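Local coordinates for protein cytochrome c, class II (Shewanella frigidimarina, PDB 4CX9) that binds a covalently attached heme c, here carrying nitric oxide on its iron, and probably takes part in electron transfer, at residues L71-Q76 and H122-K127. Sequence-based numbering, arbitrary orientation.
With HEC (heme c), chain D; NO (nitric oxide), chain C.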
# COMPACT_ATOMS: atom_id res chain seq x y z
N LEU A 71 -5.81 -19.22 7.56
CA LEU A 71 -6.13 -20.38 8.39
C LEU A 71 -6.41 -19.95 9.85
O LEU A 71 -5.80 -19.04 10.41
CB LEU A 71 -5.01 -21.42 8.34
CG LEU A 71 -4.92 -22.18 7.01
CD1 LEU A 71 -3.59 -22.95 7.00
CD2 LEU A 71 -6.10 -23.13 6.76
N ALA A 72 -7.34 -20.64 10.50
CA ALA A 72 -7.64 -20.43 11.89
C ALA A 72 -6.41 -20.53 12.80
O ALA A 72 -6.36 -19.87 13.83
CB ALA A 72 -8.76 -21.43 12.33
N LYS A 73 -5.39 -21.28 12.39
CA LYS A 73 -4.12 -21.45 13.12
C LYS A 73 -3.42 -20.14 13.44
O LYS A 73 -2.72 -20.02 14.41
CB LYS A 73 -3.16 -22.33 12.31
CG LYS A 73 -1.87 -22.69 13.04
CD LYS A 73 -1.01 -23.55 12.13
CE LYS A 73 -1.80 -24.76 11.73
NZ LYS A 73 -0.97 -25.92 11.32
N ILE A 74 -3.59 -19.15 12.56
CA ILE A 74 -3.13 -17.79 12.88
C ILE A 74 -3.41 -17.37 14.30
O ILE A 74 -2.56 -16.85 14.96
CB ILE A 74 -3.68 -16.78 11.86
CG1 ILE A 74 -3.11 -17.13 10.46
CG2 ILE A 74 -3.33 -15.34 12.29
CD1 ILE A 74 -3.72 -16.27 9.39
N TRP A 75 -4.65 -17.59 14.73
CA TRP A 75 -5.06 -17.13 16.04
C TRP A 75 -4.78 -18.14 17.16
O TRP A 75 -4.86 -17.77 18.32
CB TRP A 75 -6.54 -16.71 15.96
CG TRP A 75 -6.72 -15.49 15.06
CD1 TRP A 75 -6.60 -14.18 15.42
CD2 TRP A 75 -6.95 -15.48 13.64
NE1 TRP A 75 -6.74 -13.35 14.33
CE2 TRP A 75 -6.98 -14.13 13.23
CE3 TRP A 75 -7.18 -16.48 12.70
CZ2 TRP A 75 -7.22 -13.76 11.92
CZ3 TRP A 75 -7.38 -16.12 11.34
CH2 TRP A 75 -7.42 -14.76 10.98
N GLN A 76 -4.44 -19.37 16.81
CA GLN A 76 -3.95 -20.39 17.78
C GLN A 76 -2.53 -20.00 18.17
O GLN A 76 -2.16 -20.19 19.33
CB GLN A 76 -4.03 -21.81 17.19
CG GLN A 76 -3.41 -23.00 17.98
CD GLN A 76 -4.26 -23.56 19.10
N HIS A 122 3.17 -18.43 4.28
CA HIS A 122 2.27 -19.13 3.41
C HIS A 122 2.08 -20.60 3.83
O HIS A 122 0.96 -21.08 3.95
CB HIS A 122 2.83 -19.04 1.99
CG HIS A 122 2.10 -19.88 0.99
ND1 HIS A 122 2.45 -21.20 0.76
CD2 HIS A 122 1.07 -19.60 0.17
CE1 HIS A 122 1.64 -21.69 -0.16
NE2 HIS A 122 0.79 -20.75 -0.53
N ASP A 123 3.19 -21.28 4.03
CA ASP A 123 3.16 -22.73 4.24
C ASP A 123 2.46 -23.06 5.56
O ASP A 123 1.80 -24.12 5.66
CB ASP A 123 4.58 -23.29 4.19
CG ASP A 123 5.15 -23.34 2.79
OD1 ASP A 123 4.42 -23.21 1.80
OD2 ASP A 123 6.39 -23.51 2.75
N VAL A 124 2.55 -22.19 6.55
CA VAL A 124 1.96 -22.44 7.86
C VAL A 124 0.55 -21.87 7.98
O VAL A 124 -0.33 -22.49 8.64
CB VAL A 124 2.88 -21.97 8.99
CG1 VAL A 124 2.25 -22.30 10.34
CG2 VAL A 124 4.28 -22.58 8.88
N TYR A 125 0.28 -20.69 7.42
CA TYR A 125 -0.89 -19.91 7.80
C TYR A 125 -1.91 -19.61 6.69
O TYR A 125 -2.95 -18.97 6.96
CB TYR A 125 -0.41 -18.61 8.45
CG TYR A 125 0.25 -18.86 9.74
CD1 TYR A 125 -0.45 -19.39 10.81
CD2 TYR A 125 1.61 -18.60 9.93
CE1 TYR A 125 0.19 -19.66 12.01
CE2 TYR A 125 2.25 -18.82 11.16
CZ TYR A 125 1.53 -19.33 12.22
OH TYR A 125 2.14 -19.62 13.42
N LYS A 126 -1.62 -20.01 5.46
CA LYS A 126 -2.51 -19.78 4.29
C LYS A 126 -2.96 -21.09 3.70
O LYS A 126 -2.16 -22.01 3.55
CB LYS A 126 -1.81 -18.95 3.20
CG LYS A 126 -2.73 -18.42 2.12
CD LYS A 126 -1.98 -17.55 1.12
CE LYS A 126 -2.87 -16.95 0.08
NZ LYS A 126 -3.22 -17.91 -1.01
N LYS A 127 -4.25 -21.18 3.34
CA LYS A 127 -4.81 -22.37 2.67
C LYS A 127 -4.03 -22.71 1.40
O LYS A 127 -3.52 -21.80 0.69
CB LYS A 127 -6.29 -22.13 2.32
CG LYS A 127 -7.16 -21.96 3.52
CD LYS A 127 -8.62 -21.74 3.16
CE LYS A 127 -9.39 -21.13 4.36
NZ LYS A 127 -10.77 -20.74 4.01
FE HEC D . 1.06 -13.49 1.84
CHA HEC D . -2.30 -13.74 1.06
CHB HEC D . 1.69 -12.63 -1.37
CHC HEC D . 4.15 -12.53 2.72
CHD HEC D . 0.37 -14.34 4.97
NA HEC D . -0.09 -13.25 0.15
C1A HEC D . -1.42 -13.37 0.00
C2A HEC D . -1.79 -13.14 -1.32
C3A HEC D . -0.66 -12.86 -2.03
C4A HEC D . 0.36 -12.89 -1.06
CMA HEC D . -0.52 -12.57 -3.50
CAA HEC D . -3.23 -13.23 -1.85
CBA HEC D . -3.94 -11.88 -1.67
CGA HEC D . -5.36 -11.87 -2.26
O1A HEC D . -6.23 -12.44 -1.63
O2A HEC D . -5.55 -11.25 -3.36
NB HEC D . 2.61 -12.71 0.85
C1B HEC D . 2.77 -12.54 -0.48
C2B HEC D . 4.09 -12.19 -0.85
C3B HEC D . 4.77 -12.11 0.32
C4B HEC D . 3.86 -12.45 1.34
CMB HEC D . 4.63 -11.95 -2.22
CAB HEC D . 6.21 -11.79 0.57
CBB HEC D . 6.77 -10.66 -0.23
NC HEC D . 2.08 -13.32 3.56
C1C HEC D . 3.36 -12.98 3.77
C2C HEC D . 3.76 -13.14 5.13
C3C HEC D . 2.65 -13.67 5.77
C4C HEC D . 1.66 -13.81 4.77
CMC HEC D . 5.14 -12.79 5.65
CAC HEC D . 2.50 -14.05 7.21
CBC HEC D . 3.40 -13.38 8.22
ND HEC D . -0.69 -13.92 2.83
C1D HEC D . -0.73 -14.34 4.11
C2D HEC D . -2.03 -14.77 4.46
C3D HEC D . -2.80 -14.52 3.36
C4D HEC D . -1.96 -14.02 2.37
CMD HEC D . -2.49 -15.38 5.76
CAD HEC D . -4.27 -14.75 3.21
CBD HEC D . -5.07 -13.48 3.39
CGD HEC D . -6.58 -13.70 3.31
O1D HEC D . -6.97 -14.46 2.34
O2D HEC D . -7.31 -13.16 4.14
N NO C . 1.42 -15.19 1.49
O NO C . 1.37 -16.12 2.23
O HOH W 1 -0.53 -25.18 8.79
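The backbone N-H of Leu71 is donated to Tyr125 O (N to O 2.9 Å, nearly straight at 169°), tying the turn before helix 73-76 to the end of helix 104-125. Its side chain then runs along the departing chain: CB lies 3.5 Å from that same Tyr125 O, CG stays near it and Lys127 N, CD1 reaches Val124 O, and CD2 ends on Lys127 CG at 3.6 Å. Lys127 NZ itself bonds to Thr68 O.

Next door, Ile74 CG1 packs 3.5 Å from Tyr125 CD1. One face of the tyrosine ring is covered by Val124 CG1, while Lys73 O sits at its edge; the hydroxyl bonds to Asp80. Lys73 CD passes beside Val124 O, and in the modelled conformer the bend at chi3 (-57°) turns CE and NZ on from there.

Lys126 turns the other way, its chain extended as far as CE, which lies 3.4 Å from heme atom CHA, with CD near the nitric oxide oxygen. With an alanine here, the porphyrin edge and the nitrosyl would probably lose this aliphatic cover on the His122 side.

Nitric oxide N binds heme FE at 1.8 Å on that side, whereas His122 NE2 stands 7.6 Å from heme FE and its ND1 is held by Asp123 OD1. His122, the axial ligand in this protein, is thus probably displaced, consistent with the proximal five-coordinate nitrosyl of some four-helix-bundle cytochromes c'.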